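Local coordinates for protein 3-polyprenyl-4-hydroxybenzoate decarboxylase and related decarboxylases (Pelotomaculum thermopropionicum, PDB 6H6X) that probably catalyses the reversible decarboxylation of furan-type aromatic acids as HmfF, a UbiD-family enzyme that uses prenylated FMN with manganese and potassium ions, at residues B[240-254]-B[266-280]. The protein carries 8 engineered substitutions. Sequence-based numbering, arbitrary orientation.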
loop_
_atom_site.group_PDB
_atom_site.type_symbol
_atom_site.label_atom_id
_atom_site.label_comp_id
_atom_site.label_asym_id
_atom_site.label_seq_id
_atom_site.Cartn_x
_atom_site.Cartn_y
_atom_site.Cartn_z
ATOM N N ILE B 240 -13.343 25.193 -24.232
ATOM C CA ILE B 240 -14.279 24.758 -25.240
ATOM C C ILE B 240 -15.682 24.647 -24.636
ATOM O O ILE B 240 -15.816 24.171 -23.507
ATOM C CB ILE B 240 -13.875 23.348 -25.774
ATOM C CG1 ILE B 240 -12.538 23.375 -26.531
ATOM C CG2 ILE B 240 -14.915 22.793 -26.710
ATOM C CD1 ILE B 240 -11.628 22.203 -26.278
ATOM N N VAL B 241 -16.715 25.034 -25.403
ATOM C CA VAL B 241 -18.113 24.864 -25.033
ATOM C C VAL B 241 -18.845 24.233 -26.177
ATOM O O VAL B 241 -18.704 24.658 -27.317
ATOM C CB VAL B 241 -18.809 26.192 -24.665
ATOM C CG1 VAL B 241 -20.333 26.077 -24.682
ATOM C CG2 VAL B 241 -18.309 26.694 -23.322
ATOM N N ILE B 242 -19.646 23.228 -25.865
ATOM C CA ILE B 242 -20.460 22.550 -26.831
ATOM C C ILE B 242 -21.866 22.744 -26.337
ATOM O O ILE B 242 -22.214 22.325 -25.243
ATOM C CB ILE B 242 -20.075 21.054 -26.961
ATOM C CG1 ILE B 242 -18.640 20.926 -27.483
ATOM C CG2 ILE B 242 -21.028 20.315 -27.864
ATOM C CD1 ILE B 242 -18.082 19.532 -27.238
ATOM N N GLU B 243 -22.677 23.379 -27.175
ATOM C CA GLU B 243 -24.086 23.674 -26.910
ATOM C C GLU B 243 -24.964 22.650 -27.591
ATOM O O GLU B 243 -24.662 22.204 -28.683
ATOM C CB GLU B 243 -24.416 25.065 -27.443
ATOM C CG GLU B 243 -23.478 26.178 -26.956
ATOM C CD GLU B 243 -23.826 27.563 -27.469
ATOM O OE1 GLU B 243 -24.878 27.702 -28.152
ATOM O OE2 GLU B 243 -23.046 28.523 -27.181
ATOM N N GLY B 244 -26.058 22.274 -26.956
ATOM C CA GLY B 244 -26.964 21.355 -27.590
ATOM C C GLY B 244 -28.200 21.048 -26.809
ATOM O O GLY B 244 -28.618 21.798 -25.913
ATOM N N LYS B 245 -28.801 19.920 -27.139
ATOM C CA LYS B 245 -30.022 19.526 -26.452
ATOM C C LYS B 245 -30.162 18.025 -26.389
ATOM O O LYS B 245 -29.733 17.317 -27.295
ATOM C CB LYS B 245 -31.217 20.178 -27.136
ATOM C CG LYS B 245 -31.353 19.858 -28.612
ATOM C CD LYS B 245 -32.212 20.888 -29.354
ATOM C CE LYS B 245 -31.996 20.812 -30.871
ATOM N NZ LYS B 245 -33.000 21.564 -31.677
ATOM N N ILE B 246 -30.726 17.543 -25.294
ATOM C CA ILE B 246 -30.990 16.131 -25.151
ATOM C C ILE B 246 -32.381 15.909 -25.782
ATOM O O ILE B 246 -33.337 16.579 -25.414
ATOM C CB ILE B 246 -30.960 15.663 -23.685
ATOM C CG1 ILE B 246 -29.710 16.152 -22.933
ATOM C CG2 ILE B 246 -31.001 14.132 -23.626
ATOM C CD1 ILE B 246 -29.809 15.878 -21.448
ATOM N N LEU B 247 -32.477 14.985 -26.728
ATOM C CA LEU B 247 -33.674 14.850 -27.560
ATOM C C LEU B 247 -34.751 14.075 -26.828
ATOM O O LEU B 247 -34.469 13.023 -26.245
ATOM C CB LEU B 247 -33.345 14.140 -28.874
ATOM C CG LEU B 247 -32.300 14.836 -29.762
ATOM C CD1 LEU B 247 -32.004 14.019 -31.018
ATOM C CD2 LEU B 247 -32.732 16.244 -30.132
ATOM N N PRO B 248 -36.001 14.581 -26.861
ATOM C CA PRO B 248 -37.071 13.862 -26.128
ATOM C C PRO B 248 -37.393 12.499 -26.770
ATOM O O PRO B 248 -37.441 12.402 -27.994
ATOM C CB PRO B 248 -38.259 14.824 -26.210
ATOM C CG PRO B 248 -38.038 15.584 -27.479
ATOM C CD PRO B 248 -36.550 15.619 -27.757
ATOM N N GLY B 249 -37.531 11.451 -25.961
ATOM C CA GLY B 249 -37.903 10.130 -26.464
ATOM C C GLY B 249 -36.809 9.301 -27.130
ATOM O O GLY B 249 -36.807 8.071 -26.996
ATOM N N VAL B 250 -35.860 9.931 -27.813
ATOM C CA VAL B 250 -34.855 9.164 -28.536
ATOM C C VAL B 250 -33.979 8.370 -27.557
ATOM O O VAL B 250 -33.593 8.855 -26.472
ATOM C CB VAL B 250 -33.960 10.063 -29.422
ATOM C CG1 VAL B 250 -32.900 9.229 -30.136
ATOM C CG2 VAL B 250 -34.806 10.817 -30.426
ATOM N N ARG B 251 -33.696 7.134 -27.961
ATOM C CA ARG B 251 -32.798 6.219 -27.248
ATOM C C ARG B 251 -31.939 5.536 -28.281
ATOM O O ARG B 251 -32.463 4.955 -29.228
ATOM C CB ARG B 251 -33.578 5.173 -26.459
ATOM C CG ARG B 251 -34.426 5.748 -25.337
ATOM C CD ARG B 251 -33.529 6.317 -24.236
ATOM N NE ARG B 251 -34.322 6.754 -23.082
ATOM C CZ ARG B 251 -34.919 7.938 -22.964
ATOM N NH1 ARG B 251 -34.825 8.856 -23.925
ATOM N NH2 ARG B 251 -35.638 8.199 -21.878
ATOM N N GLU B 252 -30.619 5.655 -28.130
ATOM C CA GLU B 252 -29.648 4.956 -28.978
ATOM C C GLU B 252 -28.620 4.292 -28.111
ATOM O O GLU B 252 -28.419 4.693 -26.961
ATOM C CB GLU B 252 -28.979 5.911 -29.962
ATOM C CG GLU B 252 -29.979 6.418 -31.007
ATOM C CD GLU B 252 -29.436 7.479 -31.951
ATOM O OE1 GLU B 252 -28.233 7.843 -31.899
ATOM O OE2 GLU B 252 -30.251 7.975 -32.758
ATOM N N VAL B 253 -27.972 3.282 -28.672
ATOM C CA VAL B 253 -27.081 2.453 -27.892
ATOM C C VAL B 253 -25.809 3.245 -27.574
ATOM O O VAL B 253 -25.091 3.737 -28.457
ATOM C CB VAL B 253 -26.743 1.117 -28.588
ATOM C CG1 VAL B 253 -25.762 0.323 -27.732
ATOM C CG2 VAL B 253 -28.006 0.292 -28.846
ATOM N N GLU B 254 -25.553 3.379 -26.283
ATOM C CA GLU B 254 -24.335 4.046 -25.787
ATOM C C GLU B 254 -23.525 2.989 -25.048
ATOM O O GLU B 254 -24.067 2.181 -24.267
ATOM C CB GLU B 254 -24.716 5.220 -24.870
ATOM C CG GLU B 254 -23.552 6.026 -24.304
ATOM C CD GLU B 254 -22.865 5.391 -23.083
ATOM O OE1 GLU B 254 -21.631 5.547 -22.938
ATOM O OE2 GLU B 254 -23.536 4.726 -22.259
ATOM N N PRO B 266 -21.784 -1.631 -19.066
ATOM C CA PRO B 266 -22.359 -2.281 -20.254
ATOM C C PRO B 266 -23.111 -1.318 -21.207
ATOM O O PRO B 266 -23.615 -0.247 -20.779
ATOM C CB PRO B 266 -23.300 -3.349 -19.656
ATOM C CG PRO B 266 -23.624 -2.873 -18.274
ATOM C CD PRO B 266 -22.404 -2.115 -17.811
ATOM N N ALA B 267 -23.138 -1.709 -22.483
ATOM C CA ALA B 267 -23.906 -1.032 -23.530
ATOM C C ALA B 267 -25.418 -1.153 -23.301
ATOM O O ALA B 267 -25.894 -2.204 -22.852
ATOM C CB ALA B 267 -23.541 -1.614 -24.889
ATOM N N ALA B 268 -26.150 -0.074 -23.581
ATOM C CA ALA B 268 -27.617 -0.071 -23.512
ATOM C C ALA B 268 -28.212 1.154 -24.241
ATOM O O ALA B 268 -27.476 2.104 -24.552
ATOM C CB ALA B 268 -28.095 -0.116 -22.060
ATOM N N PRO B 269 -29.538 1.133 -24.518
ATOM C CA PRO B 269 -30.188 2.307 -25.143
ATOM C C PRO B 269 -30.338 3.503 -24.178
ATOM O O PRO B 269 -30.917 3.362 -23.089
ATOM C CB PRO B 269 -31.579 1.767 -25.563
ATOM C CG PRO B 269 -31.495 0.279 -25.475
ATOM C CD PRO B 269 -30.471 -0.014 -24.422
ATOM N N ARG B 270 -29.846 4.673 -24.594
ATOM C CA ARG B 270 -29.705 5.843 -23.709
ATOM C C ARG B 270 -29.965 7.149 -24.441
ATOM O O ARG B 270 -30.019 7.168 -25.678
ATOM C CB ARG B 270 -28.289 5.847 -23.104
ATOM C CG ARG B 270 -28.169 4.843 -21.962
ATOM C CD ARG B 270 -26.805 4.738 -21.342
ATOM N NE ARG B 270 -26.799 3.617 -20.409
ATOM C CZ ARG B 270 -25.966 2.575 -20.445
ATOM N NH1 ARG B 270 -25.004 2.451 -21.367
ATOM N NH2 ARG B 270 -26.095 1.636 -19.519
ATOM N N PRO B 271 -30.096 8.263 -23.692
ATOM C CA PRO B 271 -30.413 9.506 -24.393
ATOM C C PRO B 271 -29.335 9.964 -25.322
ATOM O O PRO B 271 -28.214 9.451 -25.313
ATOM C CB PRO B 271 -30.634 10.500 -23.270
ATOM C CG PRO B 271 -31.207 9.651 -22.190
ATOM C CD PRO B 271 -30.424 8.363 -22.262
ATOM N N VAL B 272 -29.697 10.947 -26.128
ATOM C CA VAL B 272 -28.850 11.456 -27.193
ATOM C C VAL B 272 -28.854 12.993 -27.143
ATOM O O VAL B 272 -29.868 13.593 -26.935
ATOM C CB VAL B 272 -29.372 10.976 -28.566
ATOM C CG1 VAL B 272 -28.561 11.565 -29.703
ATOM C CG2 VAL B 272 -29.310 9.455 -28.635
ATOM N N VAL B 273 -27.698 13.597 -27.343
ATOM C CA VAL B 273 -27.538 15.010 -27.418
ATOM C C VAL B 273 -27.265 15.330 -28.867
ATOM O O VAL B 273 -26.348 14.756 -29.445
ATOM C CB VAL B 273 -26.296 15.493 -26.600
ATOM C CG1 VAL B 273 -26.019 16.978 -26.828
ATOM C CG2 VAL B 273 -26.493 15.223 -25.117
ATOM N N GLU B 274 -28.049 16.244 -29.436
ATOM C CA GLU B 274 -27.742 16.881 -30.722
ATOM C C GLU B 274 -27.018 18.185 -30.428
ATOM O O GLU B 274 -27.506 19.011 -29.650
ATOM C CB GLU B 274 -29.036 17.171 -31.503
ATOM C CG GLU B 274 -28.874 18.028 -32.766
ATOM C CD GLU B 274 -30.153 18.102 -33.634
ATOM O OE1 GLU B 274 -30.630 19.228 -33.930
ATOM O OE2 GLU B 274 -30.693 17.041 -34.033
ATOM N N VAL B 275 -25.883 18.404 -31.079
ATOM C CA VAL B 275 -25.102 19.609 -30.826
ATOM C C VAL B 275 -25.446 20.679 -31.867
ATOM O O VAL B 275 -25.475 20.400 -33.078
ATOM C CB VAL B 275 -23.578 19.346 -30.595
ATOM C CG1 VAL B 275 -23.218 17.885 -30.656
ATOM C CG2 VAL B 275 -22.641 20.199 -31.447
ATOM N N THR B 276 -25.745 21.880 -31.358
ATOM C CA THR B 276 -26.163 23.025 -32.164
ATOM C C THR B 276 -25.098 24.109 -32.303
ATOM O O THR B 276 -25.253 25.007 -33.116
ATOM C CB THR B 276 -27.446 23.631 -31.607
ATOM O OG1 THR B 276 -27.244 24.067 -30.257
ATOM C CG2 THR B 276 -28.572 22.577 -31.620
ATOM N N ALA B 277 -24.001 24.008 -31.554
ATOM C CA ALA B 277 -22.888 24.917 -31.707
ATOM C C ALA B 277 -21.704 24.518 -30.847
ATOM O O ALA B 277 -21.859 23.828 -29.858
ATOM C CB ALA B 277 -23.313 26.344 -31.334
ATOM N N VAL B 278 -20.536 25.027 -31.213
ATOM C CA VAL B 278 -19.319 24.826 -30.521
ATOM C C VAL B 278 -18.629 26.155 -30.494
ATOM O O VAL B 278 -18.505 26.747 -31.515
ATOM C CB VAL B 278 -18.372 23.850 -31.274
ATOM C CG1 VAL B 278 -16.993 23.815 -30.620
ATOM C CG2 VAL B 278 -18.966 22.451 -31.333
ATOM N N THR B 279 -18.135 26.604 -29.336
ATOM C CA THR B 279 -17.295 27.806 -29.260
ATOM C C THR B 279 -16.061 27.473 -28.493
ATOM O O THR B 279 -16.064 26.613 -27.601
ATOM C CB THR B 279 -18.018 29.044 -28.600
ATOM O OG1 THR B 279 -18.076 28.911 -27.174
ATOM C CG2 THR B 279 -19.454 29.187 -29.098
ATOM N N HIS B 280 -14.982 28.156 -28.811
ATOM C CA HIS B 280 -13.745 27.883 -28.152
ATOM C C HIS B 280 -12.817 29.036 -28.179
ATOM O O HIS B 280 -12.970 29.942 -28.984
ATOM C CB HIS B 280 -13.073 26.594 -28.697
ATOM C CG HIS B 280 -12.699 26.626 -30.137
ATOM N ND1 HIS B 280 -11.516 27.177 -30.592
ATOM C CD2 HIS B 280 -13.334 26.135 -31.227
ATOM C CE1 HIS B 280 -11.457 27.040 -31.912
ATOM N NE2 HIS B 280 -12.559 26.426 -32.322
#
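Arg270 NH1 meets Glu254 OE2 at 2.9 Å in a salt bridge that joins strands 252-254 and 268-270. The carboxylate oxygen lies 32° out of the guanidinium plane. The Arg270 chain, extended from CG to NE, carries the guanidinium across to Glu254 and to Pro266 O. Glu254 bends back at CG (chi2 -81°) to meet it. NH1 also donates to Pro266 O at 3.1 Å, this time in the guanidinium plane, while Ala268 CB lies over one face of the group. The pair sits where Glu252 and Glu254 run antiparallel to Arg270 and Ala268, each pair joined by two backbone hydrogen bonds.

Val272 CG2 packs along the side chain of Glu252, 3.8 Å from its CB, and also touches Val250 CG1. Pro271 CG lies over one face of the Arg251 guanidinium, and its CB touches Ile246 CG2 at 3.7 Å. Strand 240-246 pairs antiparallel with strand 272-280 in the sheet of the Rift-related, FMN-binding domain. A classic beta bulge breaks the register: Glu243 faces both Thr276 and Ala277. Thr276 N gives Glu243 O a 2.9 Å bond, and Ala277 N adds a weak one. Ile242 CG2 meets Val275 CB at 3.9 Å, on the face where Leu113 packs.

Second-shell bonds fix the polar ends. Tyr130 and Arg152, which binds prenylated FMN, hold Glu254; Arg160 pairs with Glu252; Thr229 binds Glu243 and Thr276.

With Arg270 cut back to an alanine, Glu254 OE2 would probably keep Arg152 but lose its cross-strand partner, and Pro266 O its side-chain donor. Glu254 OE2 bridges two arginines that lie close together, which limits the carboxylate's rotation near the cofactor. The Arg152-Glu254 pair is consistent with the Glu-Arg-Glu network of UbiD enzymes.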